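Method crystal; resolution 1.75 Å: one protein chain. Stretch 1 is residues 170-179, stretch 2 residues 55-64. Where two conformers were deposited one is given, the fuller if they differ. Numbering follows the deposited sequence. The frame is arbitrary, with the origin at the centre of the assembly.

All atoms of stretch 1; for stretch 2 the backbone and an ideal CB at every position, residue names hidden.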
ATOM      1  N   ASP A 170       8.606 -37.619  -4.283  0.73 24.60           N
ATOM      2  CA  ASP A 170       9.415 -37.604  -3.073  0.73 25.97           C
ATOM      3  C   ASP A 170      10.493 -36.534  -3.254  0.73 26.62           C
ATOM      4  O   ASP A 170      10.898 -36.245  -4.382  0.73 23.23           O
ATOM      5  CB  ASP A 170      10.032 -38.993  -2.815  0.73 29.77           C
ATOM      6  CG  ASP A 170       8.987 -40.045  -2.445  0.73 36.17           C
ATOM      7  OD1 ASP A 170       7.852 -39.676  -2.071  0.73 39.11           O
ATOM      8  OD2 ASP A 170       9.314 -41.251  -2.508  0.73 41.12           O
ATOM      9  N   VAL A 171      10.937 -35.914  -2.166  1.00 25.71           N
ATOM     10  CA  VAL A 171      11.864 -34.788  -2.294  1.00 28.46           C
ATOM     11  C   VAL A 171      13.087 -35.068  -3.168  1.00 28.02           C
ATOM     12  O   VAL A 171      13.356 -34.353  -4.141  1.00 25.38           O
ATOM     13  CB  VAL A 171      12.300 -34.258  -0.932  1.00 31.15           C
ATOM     14  CG1 VAL A 171      13.363 -33.181  -1.105  1.00 27.72           C
ATOM     15  CG2 VAL A 171      11.094 -33.702  -0.193  1.00 30.78           C
ATOM     16  N   VAL A 172      13.832 -36.113  -2.842  1.00 26.24           N
ATOM     17  CA  VAL A 172      15.048 -36.355  -3.601  1.00 22.66           C
ATOM     18  C   VAL A 172      14.762 -36.728  -5.049  1.00 23.64           C
ATOM     19  O   VAL A 172      15.426 -36.216  -5.953  1.00 26.16           O
ATOM     20  CB  VAL A 172      15.984 -37.336  -2.893  1.00 26.32           C
ATOM     21  CG1 VAL A 172      17.178 -37.642  -3.776  1.00 28.23           C
ATOM     22  CG2 VAL A 172      16.431 -36.724  -1.574  1.00 28.46           C
ATOM     23  N   GLU A 173      13.760 -37.580  -5.281  1.00 23.55           N
ATOM     24  CA  GLU A 173      13.379 -37.941  -6.642  1.00 24.24           C
ATOM     25  C   GLU A 173      13.051 -36.690  -7.442  1.00 24.70           C
ATOM     26  O   GLU A 173      13.419 -36.571  -8.606  1.00 24.25           O
ATOM     27  CB  GLU A 173      12.158 -38.862  -6.680  1.00 26.49           C
ATOM     28  CG  GLU A 173      11.829 -39.311  -8.109  1.00 33.60           C
ATOM     29  CD  GLU A 173      10.683 -40.320  -8.204  1.00 45.11           C
ATOM     30  OE1 GLU A 173      10.343 -40.949  -7.179  1.00 44.47           O
ATOM     31  OE2 GLU A 173      10.129 -40.486  -9.319  1.00 47.79           O
ATOM     32  N   GLY A 174      12.306 -35.782  -6.821  1.00 23.15           N
ATOM     33  CA  GLY A 174      11.943 -34.536  -7.489  1.00 21.84           C
ATOM     34  C   GLY A 174      13.156 -33.687  -7.835  1.00 21.48           C
ATOM     35  O   GLY A 174      13.249 -33.110  -8.934  1.00 22.15           O
ATOM     36  N   LEU A 175      14.101 -33.610  -6.911  1.00 20.96           N
ATOM     37  CA  LEU A 175      15.287 -32.803  -7.146  1.00 22.60           C
ATOM     38  C   LEU A 175      16.079 -33.416  -8.298  1.00 23.36           C
ATOM     39  O   LEU A 175      16.672 -32.705  -9.106  1.00 24.15           O
ATOM     40  CB  LEU A 175      16.155 -32.727  -5.896  1.00 24.70           C
ATOM     41  CG  LEU A 175      15.601 -31.856  -4.766  1.00 23.47           C
ATOM     42  CD1 LEU A 175      16.502 -31.975  -3.544  1.00 24.63           C
ATOM     43  CD2 LEU A 175      15.427 -30.381  -5.211  1.00 23.38           C
ATOM     44  N   ARG A 176      16.075 -34.743  -8.378  1.00 22.67           N
ATOM     45  CA  ARG A 176      16.801 -35.407  -9.461  1.00 22.05           C
ATOM     46  C   ARG A 176      16.174 -35.157 -10.820  1.00 27.37           C
ATOM     47  O   ARG A 176      16.843 -35.309 -11.846  1.00 25.28           O
ATOM     48  CB  ARG A 176      16.872 -36.916  -9.235  1.00 24.55           C
ATOM     49  CG  ARG A 176      17.706 -37.364  -8.058  1.00 24.20           C
ATOM     50  CD  ARG A 176      17.869 -38.929  -8.095  1.00 28.85           C
ATOM     51  NE  ARG A 176      18.385 -39.399  -6.812  1.00 31.94           N
ATOM     52  CZ  ARG A 176      19.672 -39.394  -6.474  1.00 36.58           C
ATOM     53  NH1 ARG A 176      20.592 -38.980  -7.345  1.00 33.92           N
ATOM     54  NH2 ARG A 176      20.045 -39.827  -5.271  1.00 37.01           N
ATOM     55  N   ALA A 177      14.877 -34.838 -10.834  1.00 22.96           N
ATOM     56  CA  ALA A 177      14.154 -34.613 -12.082  1.00 21.50           C
ATOM     57  C   ALA A 177      14.372 -33.194 -12.582  1.00 22.94           C
ATOM     58  O   ALA A 177      14.180 -32.926 -13.772  1.00 21.91           O
ATOM     59  CB  ALA A 177      12.660 -34.869 -11.915  1.00 21.44           C
ATOM     60  N   ILE A 178      14.729 -32.276 -11.674  1.00 18.19           N
ATOM     61  CA  ILE A 178      15.055 -30.910 -12.099  1.00 18.11           C
ATOM     62  C   ILE A 178      16.312 -30.982 -12.961  1.00 23.96           C
ATOM     63  O   ILE A 178      17.126 -31.870 -12.790  1.00 25.23           O
ATOM     64  CB  ILE A 178      15.313 -30.015 -10.873  1.00 20.31           C
ATOM     65  CG1 ILE A 178      14.041 -29.947 -10.021  1.00 20.02           C
ATOM     66  CG2 ILE A 178      15.788 -28.603 -11.296  1.00 22.29           C
ATOM     67  CD1 ILE A 178      14.234 -29.208  -8.700  1.00 20.13           C
ATOM     68  N   ASP A 179      16.459 -30.061 -13.910  1.00 23.35           N
ATOM     69  CA  ASP A 179      17.707 -29.962 -14.667  1.00 24.47           C
ATOM     70  C   ASP A 179      18.841 -29.905 -13.667  1.00 22.03           C
ATOM     71  O   ASP A 179      18.886 -29.017 -12.823  1.00 24.34           O
ATOM     72  CB  ASP A 179      17.688 -28.676 -15.518  1.00 23.13           C
ATOM     73  CG  ASP A 179      19.048 -28.331 -16.132  1.00 28.55           C
ATOM     74  OD1 ASP A 179      19.912 -29.218 -16.325  1.00 27.28           O
ATOM     75  OD2 ASP A 179      19.241 -27.146 -16.464  1.00 27.15           O
ATOM     76  N   UNK A  55      14.283 -21.122  -5.059  1.00 19.55           N
ATOM     77  CA  UNK A  55      13.298 -22.109  -4.653  1.00 17.60           C
ATOM     78  C   UNK A  55      13.947 -23.447  -4.329  1.00 20.86           C
ATOM     79  O   UNK A  55      13.572 -24.131  -3.363  1.00 21.59           O
ATOM     80  CB  UNK A  55      12.247 -22.288  -5.750  1.00 17.60           C
ATOM     81  N   UNK A  56      14.912 -23.844  -5.153  1.00 18.23           N
ATOM     82  CA  UNK A  56      15.596 -25.127  -4.934  1.00 19.30           C
ATOM     83  C   UNK A  56      16.374 -25.090  -3.619  1.00 23.23           C
ATOM     84  O   UNK A  56      16.341 -26.043  -2.824  1.00 22.77           O
ATOM     85  CB  UNK A  56      16.536 -25.446  -6.098  1.00 19.30           C
ATOM     86  N   UNK A  57      17.071 -23.980  -3.390  1.00 25.09           N
ATOM     87  CA  UNK A  57      17.769 -23.765  -2.120  1.00 23.26           C
ATOM     88  C   UNK A  57      16.819 -23.792  -0.932  1.00 24.19           C
ATOM     89  O   UNK A  57      17.128 -24.385   0.104  1.00 22.53           O
ATOM     90  CB  UNK A  57      18.517 -22.430  -2.149  1.00 23.26           C
ATOM     91  N   UNK A  58      15.652 -23.172  -1.066  1.00 22.51           N
ATOM     92  CA  UNK A  58      14.722 -23.181   0.062  1.00 20.20           C
ATOM     93  C   UNK A  58      14.282 -24.613   0.340  1.00 21.75           C
ATOM     94  O   UNK A  58      14.189 -25.036   1.504  1.00 22.37           O
ATOM     95  CB  UNK A  58      13.511 -22.288  -0.217  1.00 20.20           C
ATOM     96  N   UNK A  59      14.008 -25.365  -0.724  1.00 19.17           N
ATOM     97  CA  UNK A  59      13.598 -26.765  -0.522  1.00 17.64           C
ATOM     98  C   UNK A  59      14.694 -27.552   0.183  1.00 26.68           C
ATOM     99  O   UNK A  59      14.433 -28.260   1.161  1.00 24.77           O
ATOM    100  CB  UNK A  59      13.258 -27.426  -1.859  1.00 17.64           C
ATOM    101  N   UNK A  60      15.926 -27.425  -0.291  1.00 21.26           N
ATOM    102  CA  UNK A  60      16.992 -28.258   0.278  1.00 24.09           C
ATOM    103  C   UNK A  60      17.198 -27.904   1.747  1.00 25.24           C
ATOM    104  O   UNK A  60      17.290 -28.792   2.605  1.00 26.51           O
ATOM    105  CB  UNK A  60      18.297 -28.081  -0.501  1.00 24.09           C
ATOM    106  N   UNK A  61      17.224 -26.607   2.051  1.00 24.35           N
ATOM    107  CA  UNK A  61      17.471 -26.200   3.427  1.00 21.43           C
ATOM    108  C   UNK A  61      16.294 -26.502   4.346  1.00 28.61           C
ATOM    109  O   UNK A  61      16.499 -26.869   5.495  1.00 28.44           O
ATOM    110  CB  UNK A  61      17.793 -24.705   3.477  1.00 21.43           C
ATOM    111  N   UNK A  62      15.060 -26.323   3.869  1.00 24.59           N
ATOM    112  CA  UNK A  62      13.903 -26.565   4.734  1.00 23.37           C
ATOM    113  C   UNK A  62      13.618 -28.054   4.867  1.00 25.19           C
ATOM    114  O   UNK A  62      13.383 -28.557   5.959  1.00 26.10           O
ATOM    115  CB  UNK A  62      12.668 -25.844   4.190  1.00 23.37           C
ATOM    116  N   UNK A  63      13.660 -28.777   3.760  1.00 22.12           N
ATOM    117  CA  UNK A  63      13.360 -30.201   3.826  1.00 21.82           C
ATOM    118  C   UNK A  63      14.426 -31.009   4.565  1.00 27.38           C
ATOM    119  O   UNK A  63      14.130 -32.079   5.092  1.00 29.17           O
ATOM    120  CB  UNK A  63      13.192 -30.754   2.410  1.00 21.82           C
ATOM    121  N   UNK A  64      15.652 -30.494   4.624  1.00 26.65           N
ATOM    122  CA  UNK A  64      16.730 -31.221   5.307  1.00 28.29           C
ATOM    123  C   UNK A  64      16.747 -30.794   6.762  1.00 29.61           C
ATOM    124  O   UNK A  64      17.547 -31.284   7.568  1.00 32.38           O
ATOM    125  CB  UNK A  64      18.087 -30.964   4.649  1.00 28.29           C
TER

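Stretch 2 is helical from 55 to 63 and runs nearly antiparallel to helix 171-177, at 158° between their directions. The axes come no closer than 11.6 Å, so side chains must bridge the gap. What stretch 1 offers is a row of apolar groups: V171, L175 and I178.

Position 55 has helical angles, -61/-42. Nothing of stretch 1 lies within 5.5 Å of its ideal CB, so this contact sets no demand. Many residues would suit. It is G55, whose carbonyl O accepts a backbone hydrogen bond from the N of 59 at 2.9 Å.

Position 56 points its CA-to-CB bond toward stretch 1. The ideal CB is 5.1 Å from I178 CD1 and also 5.1 Å from L175 CD2. A medium apolar chain could lie against these two methyl groups, which touch each other at 3.9 Å (I178 CD1 to L175 CD2); valine, leucine, isoleucine or methionine would be reasonable. The residue is I56, with chi1 m and chi2 t. Its CG1 lies 4.1 Å from I178 CD1, and its CG2 lies 4.2 Å from L175 CD2. The two arms of the beta-branch thus reach different neighbours.

Positions 57 and 58 direct their CB atoms out of reach of stretch 1. The visible atoms leave both choices open to any residue that tolerates a helix. They are M57, present as selenomethionine, and A58.

Position 59 again points toward stretch 1. Its ideal CB is 5.0 Å from L175 CD2, with V171 beyond. No donor or acceptor on a side chain of stretch 1 waits here, so a small residue such as alanine, serine or threonine would fit, as might valine. It is S59, chi1 t. Its OG is 4.4 Å from V171 CG1, a loose contact with no hydrogen bond across the stretches.

Position 60 points sideways, yet its ideal CB is 5.3 Å from L175 CD1. A chain long enough to bend back would gain a contact; leucine, isoleucine or methionine could do so. I60 does. Its CG1 comes to 3.9 Å from L175 CD1, so its end is nearer than its first bond suggests.

Positions 61 and 62 are out of reach of stretch 1; nothing of it lies within 5.5 Å of either ideal CB, and the contact does not choose between side chains. They are L61 and L62.

Position 63 points toward stretch 1, and its ideal CB is just 4.3 Å from V171 CG1. The backbone CA atoms of V171 and 63 are 7.8 Å apart. An apolar residue could pack on the valine; a short polar one could lie against it and turn its polar end elsewhere. It is N63, with its CG 3.9 Å from V171 CG2. Its ND2 bonds back along its own helix to S59 OG at 2.8 Å, and weakly to S59 O at 3.2 Å.

Position 64, at -90/-3, follows the helix and is out of reach. A small polar residue is common at such an end. It is S64, chi1 p, whose OG donates to I60 O at 2.8 Å.

Stretch 2 (55-64) GIMASILLNS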
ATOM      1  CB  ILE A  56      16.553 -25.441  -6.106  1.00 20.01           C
ATOM      2  CG1 ILE A  56      15.747 -25.658  -7.381  1.00 20.68           C
ATOM      3  CG2 ILE A  56      17.411 -26.682  -5.802  1.00 23.49           C
ATOM      4  CD1 ILE A  56      16.574 -25.500  -8.656  1.00 22.35           C
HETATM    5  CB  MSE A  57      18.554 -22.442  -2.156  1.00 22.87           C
HETATM    6  CG  MSE A  57      19.546 -22.436  -3.294  1.00 25.57           C
HETATM    7 SE   MSE A  57      20.132 -20.662  -3.802  0.62 30.40          SE
HETATM    8  CE  MSE A  57      21.466 -20.529  -2.420  1.00 28.80           C
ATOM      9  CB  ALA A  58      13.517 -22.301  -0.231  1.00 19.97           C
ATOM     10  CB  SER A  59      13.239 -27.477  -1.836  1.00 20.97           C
ATOM     11  OG  SER A  59      12.907 -28.842  -1.560  1.00 22.94           O
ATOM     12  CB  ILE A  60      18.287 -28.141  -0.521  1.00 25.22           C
ATOM     13  CG1 ILE A  60      18.081 -28.803  -1.892  1.00 25.60           C
ATOM     14  CG2 ILE A  60      19.454 -28.817   0.234  1.00 25.68           C
ATOM     15  CD1 ILE A  60      19.175 -28.504  -2.908  1.00 26.79           C
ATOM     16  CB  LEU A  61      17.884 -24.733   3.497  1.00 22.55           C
ATOM     17  CG  LEU A  61      19.199 -24.316   2.833  1.00 24.04           C
ATOM     18  CD1 LEU A  61      19.408 -22.803   2.887  1.00 26.67           C
ATOM     19  CD2 LEU A  61      20.397 -25.030   3.474  1.00 27.48           C
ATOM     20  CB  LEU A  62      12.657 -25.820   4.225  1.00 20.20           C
ATOM     21  CG  LEU A  62      12.717 -24.305   4.435  1.00 22.58           C
ATOM     22  CD1 LEU A  62      11.711 -23.597   3.538  1.00 21.66           C
ATOM     23  CD2 LEU A  62      12.488 -23.914   5.905  1.00 25.67           C
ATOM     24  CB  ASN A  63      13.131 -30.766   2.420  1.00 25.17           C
ATOM     25  CG  ASN A  63      11.750 -30.425   1.912  1.00 27.98           C
ATOM     26  OD1 ASN A  63      10.774 -30.679   2.610  1.00 25.25           O
ATOM     27  ND2 ASN A  63      11.656 -29.817   0.726  1.00 20.31           N
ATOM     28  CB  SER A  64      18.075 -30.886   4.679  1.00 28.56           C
ATOM     29  OG  SER A  64      18.447 -29.551   4.999  1.00 26.04           O
TER
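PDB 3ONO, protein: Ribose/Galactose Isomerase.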